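Local coordinates for ADP-ribosylation factor-binding protein GGA1 (Saccharomyces cerevisiae, PDB 5CN2), which may help regulate membrane traffic through the trans-Golgi network, binding ARF1 and ARF2 as a whole protein, of which this chain is the C-terminal GAE (gamma-adaptin ear) domain, at residues Leu15-Asp19 and His20-Asp24. Numbering follows the deposited sequence.
Sequences LNQSD and HLRID
Leu-15 and Ile-23 make the buried end of this hairpin, with CD2 of Leu-15 3.7 Å from CG2 of Ile-23. With the leucine CG anti to the backbone N (chi1 -168°), this one methyl comes over the Ile-23 CG2 branch, the side chains crossing at a slant. In the adjoining backbone, Ile-23 O takes two donors: Asn-16 N at 3.1 Å, nearly straight and in the carbonyl plane, and Leu-15 N, whose bond is more bent and tilted from that plane. Two residues thus face one, a classic beta bulge in strand 13-17, an outermost strand of the five-stranded sheet of this adaptin-ear domain. Trp-103 of the second sheet packs against Leu-15 from across the sandwich. The return bond, Ile-23 N to Asn-16 O, measures 2.8 Å. On the looser, more exposed face, Gln-17 and Arg-22 run side by side in the same direction; Gln-17 NE2 lies 3.6 Å from CD of Arg-22, a van der Waals contact. A bend at chi3 (77°) turns the arginine's NE to Asp-24 OD2 in a 2.8 Å salt bridge. Toward the turn, Ser-18 N bonds Leu-21 O, while Ser-18 OG hydrogen-bonds to Glu-116 OE2 and takes only a weak bond from Leu-21 N.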
ATOM      1  N   LEU A  15      -0.861   6.354  -2.903  1.00 42.70           N
ATOM      2  CA  LEU A  15      -1.177   6.261  -1.487  1.00 41.01           C
ATOM      3  C   LEU A  15      -0.317   7.265  -0.729  1.00 37.40           C
ATOM      4  O   LEU A  15      -0.784   7.974   0.155  1.00 33.74           O
ATOM      5  CB  LEU A  15      -0.882   4.846  -0.969  1.00 43.08           C
ATOM      6  CG  LEU A  15      -1.426   4.535   0.429  1.00 45.49           C
ATOM      7  CD1 LEU A  15      -2.914   4.272   0.327  1.00 48.77           C
ATOM      8  CD2 LEU A  15      -0.743   3.329   1.061  1.00 48.51           C
ATOM      9  N   ASN A  16       0.954   7.314  -1.075  1.00 35.68           N
ATOM     10  CA  ASN A  16       1.862   8.212  -0.381  1.00 36.85           C
ATOM     11  C   ASN A  16       3.140   8.468  -1.175  1.00 37.36           C
ATOM     12  O   ASN A  16       3.670   7.579  -1.853  1.00 38.02           O
ATOM     13  CB  ASN A  16       2.225   7.649   0.990  1.00 36.67           C
ATOM     14  CG  ASN A  16       2.825   8.700   1.897  1.00 39.02           C
ATOM     15  OD1 ASN A  16       3.962   8.581   2.351  1.00 45.31           O
ATOM     16  ND2 ASN A  16       2.079   9.752   2.129  1.00 38.09           N
ATOM     17  N   GLN A  17       3.617   9.696  -1.080  1.00 38.57           N
ATOM     18  CA  GLN A  17       4.874  10.079  -1.669  1.00 45.30           C
ATOM     19  C   GLN A  17       5.654  10.947  -0.686  1.00 42.14           C
ATOM     20  O   GLN A  17       5.224  12.034  -0.365  1.00 40.97           O
ATOM     21  CB  GLN A  17       4.643  10.818  -3.008  1.00 47.81           C
ATOM     22  CG  GLN A  17       5.896  10.824  -3.884  1.00 51.71           C
ATOM     23  CD  GLN A  17       5.611  10.807  -5.374  1.00 53.00           C
ATOM     24  OE1 GLN A  17       4.504  11.139  -5.820  1.00 57.42           O
ATOM     25  NE2 GLN A  17       6.613  10.406  -6.157  1.00 53.12           N
ATOM     26  N   SER A  18       6.769  10.420  -0.183  1.00 43.02           N
ATOM     27  CA  SER A  18       7.694  11.159   0.670  1.00 42.01           C
ATOM     28  C   SER A  18       8.881  11.494  -0.223  1.00 45.96           C
ATOM     29  O   SER A  18       8.765  11.437  -1.450  1.00 41.61           O
ATOM     30  CB  SER A  18       8.102  10.316   1.894  1.00 43.18           C
ATOM     31  OG  SER A  18       8.673   9.056   1.542  1.00 43.19           O
ATOM     32  N   ASP A  19      10.023  11.850   0.363  1.00 51.96           N
ATOM     33  CA  ASP A  19      11.214  12.160  -0.443  1.00 51.96           C
ATOM     34  C   ASP A  19      11.988  10.907  -0.850  1.00 51.56           C
ATOM     35  O   ASP A  19      12.751  10.935  -1.800  1.00 53.54           O
ATOM     36  CB  ASP A  19      12.141  13.096   0.327  1.00 57.40           C
ATOM     37  CG  ASP A  19      11.513  14.449   0.580  1.00 60.91           C
ATOM     38  OD1 ASP A  19      10.694  14.882  -0.260  1.00 61.16           O
ATOM     39  OD2 ASP A  19      11.846  15.073   1.614  1.00 63.67           O
ATOM     40  N   HIS A  20      11.775   9.811  -0.128  1.00 51.66           N
ATOM     41  CA  HIS A  20      12.510   8.565  -0.331  1.00 49.37           C
ATOM     42  C   HIS A  20      11.709   7.448  -0.973  1.00 45.34           C
ATOM     43  O   HIS A  20      12.291   6.515  -1.501  1.00 44.39           O
ATOM     44  CB  HIS A  20      12.971   8.061   1.025  1.00 50.22           C
ATOM     45  CG  HIS A  20      13.633   9.112   1.835  1.00 54.26           C
ATOM     46  ND1 HIS A  20      15.001   9.203   1.952  1.00 56.94           N
ATOM     47  CD2 HIS A  20      13.119  10.159   2.521  1.00 58.11           C
ATOM     48  CE1 HIS A  20      15.304  10.244   2.707  1.00 59.41           C
ATOM     49  NE2 HIS A  20      14.181  10.845   3.061  1.00 62.72           N
ATOM     50  N   LEU A  21      10.386   7.530  -0.899  1.00 41.15           N
ATOM     51  CA  LEU A  21       9.538   6.389  -1.167  1.00 39.18           C
ATOM     52  C   LEU A  21       8.216   6.820  -1.783  1.00 36.80           C
ATOM     53  O   LEU A  21       7.611   7.801  -1.342  1.00 37.36           O
ATOM     54  CB  LEU A  21       9.250   5.673   0.147  1.00 41.49           C
ATOM     55  CG  LEU A  21       8.390   4.420   0.039  1.00 43.18           C
ATOM     56  CD1 LEU A  21       9.173   3.297  -0.611  1.00 43.75           C
ATOM     57  CD2 LEU A  21       7.907   3.982   1.411  1.00 46.57           C
ATOM     58  N   ARG A  22       7.777   6.091  -2.800  1.00 33.81           N
ATOM     59  CA  ARG A  22       6.424   6.263  -3.360  1.00 33.08           C
ATOM     60  C   ARG A  22       5.685   4.950  -3.245  1.00 30.26           C
ATOM     61  O   ARG A  22       6.175   3.928  -3.694  1.00 29.43           O
ATOM     62  CB  ARG A  22       6.434   6.704  -4.824  1.00 31.96           C
ATOM     63  CG  ARG A  22       5.022   6.814  -5.406  1.00 34.48           C
ATOM     64  CD  ARG A  22       4.982   7.280  -6.854  1.00 37.04           C
ATOM     65  NE  ARG A  22       5.347   6.228  -7.808  1.00 37.46           N
ATOM     66  CZ  ARG A  22       6.561   6.056  -8.329  1.00 39.50           C
ATOM     67  NH1 ARG A  22       7.562   6.861  -8.004  1.00 41.21           N
ATOM     68  NH2 ARG A  22       6.781   5.064  -9.187  1.00 40.97           N
ATOM     69  N   ILE A  23       4.528   4.994  -2.595  1.00 31.78           N
ATOM     70  CA  ILE A  23       3.638   3.852  -2.502  1.00 32.81           C
ATOM     71  C   ILE A  23       2.496   4.219  -3.387  1.00 31.15           C
ATOM     72  O   ILE A  23       1.869   5.221  -3.168  1.00 31.43           O
ATOM     73  CB  ILE A  23       3.089   3.636  -1.067  1.00 33.93           C
ATOM     74  CG1 ILE A  23       4.224   3.517  -0.055  1.00 36.47           C
ATOM     75  CG2 ILE A  23       2.218   2.403  -1.006  1.00 33.71           C
ATOM     76  CD1 ILE A  23       3.774   3.512   1.392  1.00 37.37           C
ATOM     77  N   ASP A  24       2.226   3.407  -4.394  1.00 34.82           N
ATOM     78  CA  ASP A  24       1.036   3.586  -5.213  1.00 33.06           C
ATOM     79  C   ASP A  24       0.411   2.231  -5.484  1.00 34.34           C
ATOM     80  O   ASP A  24       0.942   1.178  -5.035  1.00 29.94           O
ATOM     81  CB  ASP A  24       1.352   4.353  -6.514  1.00 33.70           C
ATOM     82  CG  ASP A  24       2.492   3.763  -7.307  1.00 32.90           C
ATOM     83  OD1 ASP A  24       2.817   2.569  -7.168  1.00 37.70           O
ATOM     84  OD2 ASP A  24       3.084   4.523  -8.082  1.00 32.51           O
TER